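Local coordinates for protein 3-methyladenine DNA glycosylase (Helicobacter pylori, PDB 1PU6) that excises alkylated bases such as 3-methyladenine from DNA, as a helix-hairpin-helix glycosylase of base excision repair, at residues A[87-90]-A[91-95]; A[109-112]-A[113-117]. All coordinates share one frame; numbering follows the deposited sequence.

Contact 1: A[87-90]-A[91-95]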
# COMPACT_ATOMS: atom_id res chain seq x y z
N SER A 87 -10.00 12.95 -1.99
CA SER A 87 -9.58 11.72 -2.67
C SER A 87 -10.70 11.03 -3.44
O SER A 87 -10.51 9.92 -3.96
CB SER A 87 -8.81 10.74 -1.71
OG SER A 87 -9.49 10.54 -0.48
N GLY A 88 -11.84 11.71 -3.57
CA GLY A 88 -12.91 11.30 -4.48
C GLY A 88 -13.72 10.11 -4.00
O GLY A 88 -13.34 9.41 -3.02
N PHE A 89 -14.83 9.83 -4.70
CA PHE A 89 -15.64 8.66 -4.36
C PHE A 89 -15.88 8.58 -2.88
O PHE A 89 -15.76 7.50 -2.28
CB PHE A 89 -14.98 7.37 -4.86
CG PHE A 89 -14.48 7.48 -6.25
CD1 PHE A 89 -13.10 7.63 -6.51
CD2 PHE A 89 -15.38 7.59 -7.32
CE1 PHE A 89 -12.65 7.80 -7.82
CE2 PHE A 89 -14.92 7.75 -8.63
CZ PHE A 89 -13.57 7.85 -8.88
N TYR A 90 -16.26 9.73 -2.31
CA TYR A 90 -16.15 9.92 -0.86
C TYR A 90 -17.27 9.23 -0.09
O TYR A 90 -17.03 8.77 1.02
CB TYR A 90 -15.95 11.40 -0.46
CG TYR A 90 -17.03 12.31 -1.03
CD1 TYR A 90 -18.25 12.45 -0.37
CD2 TYR A 90 -16.79 13.03 -2.20
CE1 TYR A 90 -19.24 13.27 -0.87
CE2 TYR A 90 -17.78 13.85 -2.72
CZ TYR A 90 -19.00 13.97 -2.04
OH TYR A 90 -20.03 14.82 -2.52
N ASN A 91 -18.44 9.06 -0.69
CA ASN A 91 -19.48 8.26 -0.04
C ASN A 91 -19.07 6.76 -0.01
O ASN A 91 -19.17 6.09 1.06
CB ASN A 91 -20.87 8.45 -0.72
CG ASN A 91 -21.41 9.84 -0.50
OD1 ASN A 91 -21.86 10.18 0.60
ND2 ASN A 91 -21.37 10.68 -1.56
N GLN A 92 -18.58 6.25 -1.13
CA GLN A 92 -18.18 4.81 -1.13
C GLN A 92 -16.99 4.60 -0.17
O GLN A 92 -16.94 3.57 0.57
CB GLN A 92 -17.74 4.38 -2.50
CG GLN A 92 -18.96 4.23 -3.43
CD GLN A 92 -18.54 4.07 -4.86
OE1 GLN A 92 -18.44 2.92 -5.35
NE2 GLN A 92 -18.31 5.21 -5.58
N LYS A 93 -16.01 5.49 -0.20
CA LYS A 93 -14.79 5.30 0.62
C LYS A 93 -15.04 5.47 2.11
O LYS A 93 -14.49 4.73 2.91
CB LYS A 93 -13.68 6.21 0.13
CG LYS A 93 -13.08 5.61 -1.13
CD LYS A 93 -12.06 6.56 -1.71
CE LYS A 93 -11.38 5.97 -2.93
NZ LYS A 93 -10.48 7.01 -3.63
N ALA A 94 -15.91 6.42 2.48
CA ALA A 94 -16.29 6.52 3.89
C ALA A 94 -16.93 5.23 4.38
O ALA A 94 -16.54 4.69 5.43
CB ALA A 94 -17.24 7.75 4.14
N LYS A 95 -17.90 4.70 3.64
CA LYS A 95 -18.53 3.46 4.07
C LYS A 95 -17.50 2.26 4.12
O LYS A 95 -17.50 1.44 5.04
CB LYS A 95 -19.70 3.09 3.14
CG LYS A 95 -20.30 1.69 3.52
CD LYS A 95 -21.66 1.52 2.90
CE LYS A 95 -22.18 0.10 3.10
NZ LYS A 95 -22.45 -0.25 4.56
O HOH W 1 -22.64 13.57 -1.48
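K93 reaches back along the chain and gives its ammonium group to the backbone of S87. The bond from K93 NZ to S87 O is 2.9 Å long, and NZ lies tilted by 32° from the carbonyl plane. The lysine chain is stretched almost straight beyond CG, with chi2, chi3 and chi4 all near 180°, and this carries NZ across the loop. L39 O and Q41 O also accept from NZ. Two backbone bonds start helix 90-108. K93 N donates to F89 O at 2.9 Å, and A94 N donates to Y90 O at 3.0 Å. F89 is the N-cap residue, and it uses its carbonyl in the first of these bonds. The lysine chain also runs beside the loop backbone, with K93 CD 3.4 Å from G88 O.

The F89 ring has K93 NZ at its edge, near the ring plane, 3.9 Å from F89 CD1. Y90 and N91 project side by side. Their ring and amide planes are 44° apart, and Y90 CE1 is 3.4 Å from N91 ND2. One water joins them: N91 ND2 donates to it, and Y90 OH is 3.1 Å from the water O. A94 packs on F77, L80 and A81 of helix 77-83.

The buried ammonium group is thus met by three backbone carbonyls: S87 in the loop before its own helix, L39 at the end of helix 31-39, and Q41 just after it. This would probably stabilise its positive charge. It links the first turn of helix 90-108 to the loop before it and to the C-terminal end of helix 31-39.

Contact 2: A[109-112]-A[113-117]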
# COMPACT_ATOMS: atom_id res chain seq x y z
N GLN A 109 -9.91 -8.18 17.26
CA GLN A 109 -9.91 -7.49 18.56
C GLN A 109 -9.07 -6.22 18.62
O GLN A 109 -9.42 -5.25 19.32
CB GLN A 109 -9.64 -8.46 19.75
CG GLN A 109 -10.77 -9.49 19.93
CD GLN A 109 -10.74 -10.67 18.93
OE1 GLN A 109 -9.66 -11.28 18.67
NE2 GLN A 109 -11.92 -11.00 18.37
N SER A 110 -7.92 -6.22 17.93
CA SER A 110 -7.02 -5.06 18.00
C SER A 110 -6.27 -4.92 16.70
O SER A 110 -6.14 -5.88 15.95
CB SER A 110 -5.98 -5.26 19.14
OG SER A 110 -5.13 -6.40 18.92
N PHE A 111 -5.79 -3.70 16.44
CA PHE A 111 -4.95 -3.46 15.27
C PHE A 111 -3.66 -4.29 15.41
O PHE A 111 -3.16 -4.82 14.43
CB PHE A 111 -4.63 -1.96 15.12
CG PHE A 111 -3.89 -1.62 13.89
CD1 PHE A 111 -4.41 -1.93 12.62
CD2 PHE A 111 -2.64 -0.97 13.97
CE1 PHE A 111 -3.70 -1.62 11.45
CE2 PHE A 111 -1.92 -0.63 12.79
CZ PHE A 111 -2.46 -0.95 11.54
N GLU A 112 -3.11 -4.41 16.62
CA GLU A 112 -1.88 -5.18 16.79
C GLU A 112 -2.08 -6.65 16.39
O GLU A 112 -1.25 -7.22 15.67
CB GLU A 112 -1.41 -5.14 18.26
CG GLU A 112 -0.12 -5.93 18.53
CD GLU A 112 0.57 -5.51 19.82
OE1 GLU A 112 -0.01 -4.69 20.58
OE2 GLU A 112 1.70 -6.01 20.09
N ASN A 113 -3.17 -7.28 16.86
CA ASN A 113 -3.41 -8.66 16.48
C ASN A 113 -3.74 -8.80 15.01
O ASN A 113 -3.31 -9.78 14.36
CB ASN A 113 -4.53 -9.27 17.34
CG ASN A 113 -4.62 -10.77 17.22
OD1 ASN A 113 -3.60 -11.52 17.39
ND2 ASN A 113 -5.84 -11.26 16.94
N PHE A 114 -4.48 -7.83 14.47
CA PHE A 114 -4.78 -7.81 13.03
C PHE A 114 -3.49 -7.90 12.20
O PHE A 114 -3.41 -8.66 11.23
CB PHE A 114 -5.56 -6.48 12.69
CG PHE A 114 -5.63 -6.12 11.21
CD1 PHE A 114 -6.65 -6.63 10.37
CD2 PHE A 114 -4.74 -5.17 10.69
CE1 PHE A 114 -6.73 -6.22 9.00
CE2 PHE A 114 -4.78 -4.78 9.33
CZ PHE A 114 -5.79 -5.28 8.49
N LYS A 115 -2.47 -7.11 12.56
CA LYS A 115 -1.28 -7.08 11.74
C LYS A 115 -0.63 -8.46 11.74
O LYS A 115 -0.02 -8.83 10.76
CB LYS A 115 -0.24 -6.05 12.25
CG LYS A 115 -0.63 -4.60 12.04
CD LYS A 115 0.49 -3.61 12.45
CE LYS A 115 0.42 -3.25 13.87
NZ LYS A 115 1.59 -2.34 14.26
N GLN A 116 -0.75 -9.22 12.83
CA GLN A 116 -0.21 -10.57 12.90
C GLN A 116 -1.02 -11.60 12.15
O GLN A 116 -0.42 -12.47 11.49
CB GLN A 116 -0.01 -11.00 14.35
CG GLN A 116 0.64 -12.35 14.57
CD GLN A 116 0.74 -12.72 16.05
OE1 GLN A 116 1.42 -12.03 16.83
NE2 GLN A 116 0.04 -13.79 16.46
N GLU A 117 -2.35 -11.54 12.21
CA GLU A 117 -3.20 -12.65 11.77
C GLU A 117 -3.97 -12.46 10.48
O GLU A 117 -4.52 -13.46 9.94
CB GLU A 117 -4.19 -13.02 12.88
CG GLU A 117 -3.55 -13.40 14.22
CD GLU A 117 -2.87 -14.77 14.23
OE1 GLU A 117 -2.12 -15.04 15.20
OE2 GLU A 117 -3.13 -15.60 13.28
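The N-terminal turn of helix 111-117 is closed by a serine N-cap. S110 OG accepts from N113 N at 3.0 Å, with a nearly straight N-H...O angle of 162°. The S110 hydroxyl sits between its own backbone N and carbonyl carbon (chi1 62°), which turns OG toward the amide of N113. S110 OG also lies 3.3 Å from N113 CB. The next bonds are helical: F114 N donates to S110 O, and K115 N to F111 O, both at 3.0 Å.

Further along, the F111 ring meets two partners. K115 CG is over one face, 4.2 Å from the ring centroid, in a CH-pi contact. The lysine chain bends at chi3, and K115 CE comes to 3.7 Å from F111 CE2. F114 meets the same ring rim to rim, with F111 CE1 3.8 Å from F114 CD2. The two ring planes are only 20° apart, yet neither ring covers the other.

Outside the turn, the carboxylate of E66 accepts from F111 N and E112 N, two further amides of the first turn, while N113 ND2 donates to F108 O at the end of the preceding helix. The F111 ring is buried on L69 of helix 65-74 and L34 of helix 31-39, and it meets F31 edge-to-face. F114 packs on L34 and on I104 of helix 90-108, so the short helix is seated against three others.

Contact 1 comes first in the chain, at the start of helix 90-108. Contact 2 follows just after that helix ends and opens helix 111-117. The two are therefore in series, near opposite ends of one long helix. Their centres are about 25 Å apart, and their nearest atoms about 14 Å, so they do not touch. Both belong to the HhH-GPD part of this DNA repair glycosylase. Each also involves helix 31-39: contact 1 through backbone carbonyls at its C-terminal end and just beyond, contact 2 through side chains on it. In this all-helical protein, one contact lies at the entry to helix 90-108 and the other at the turn into the next helix.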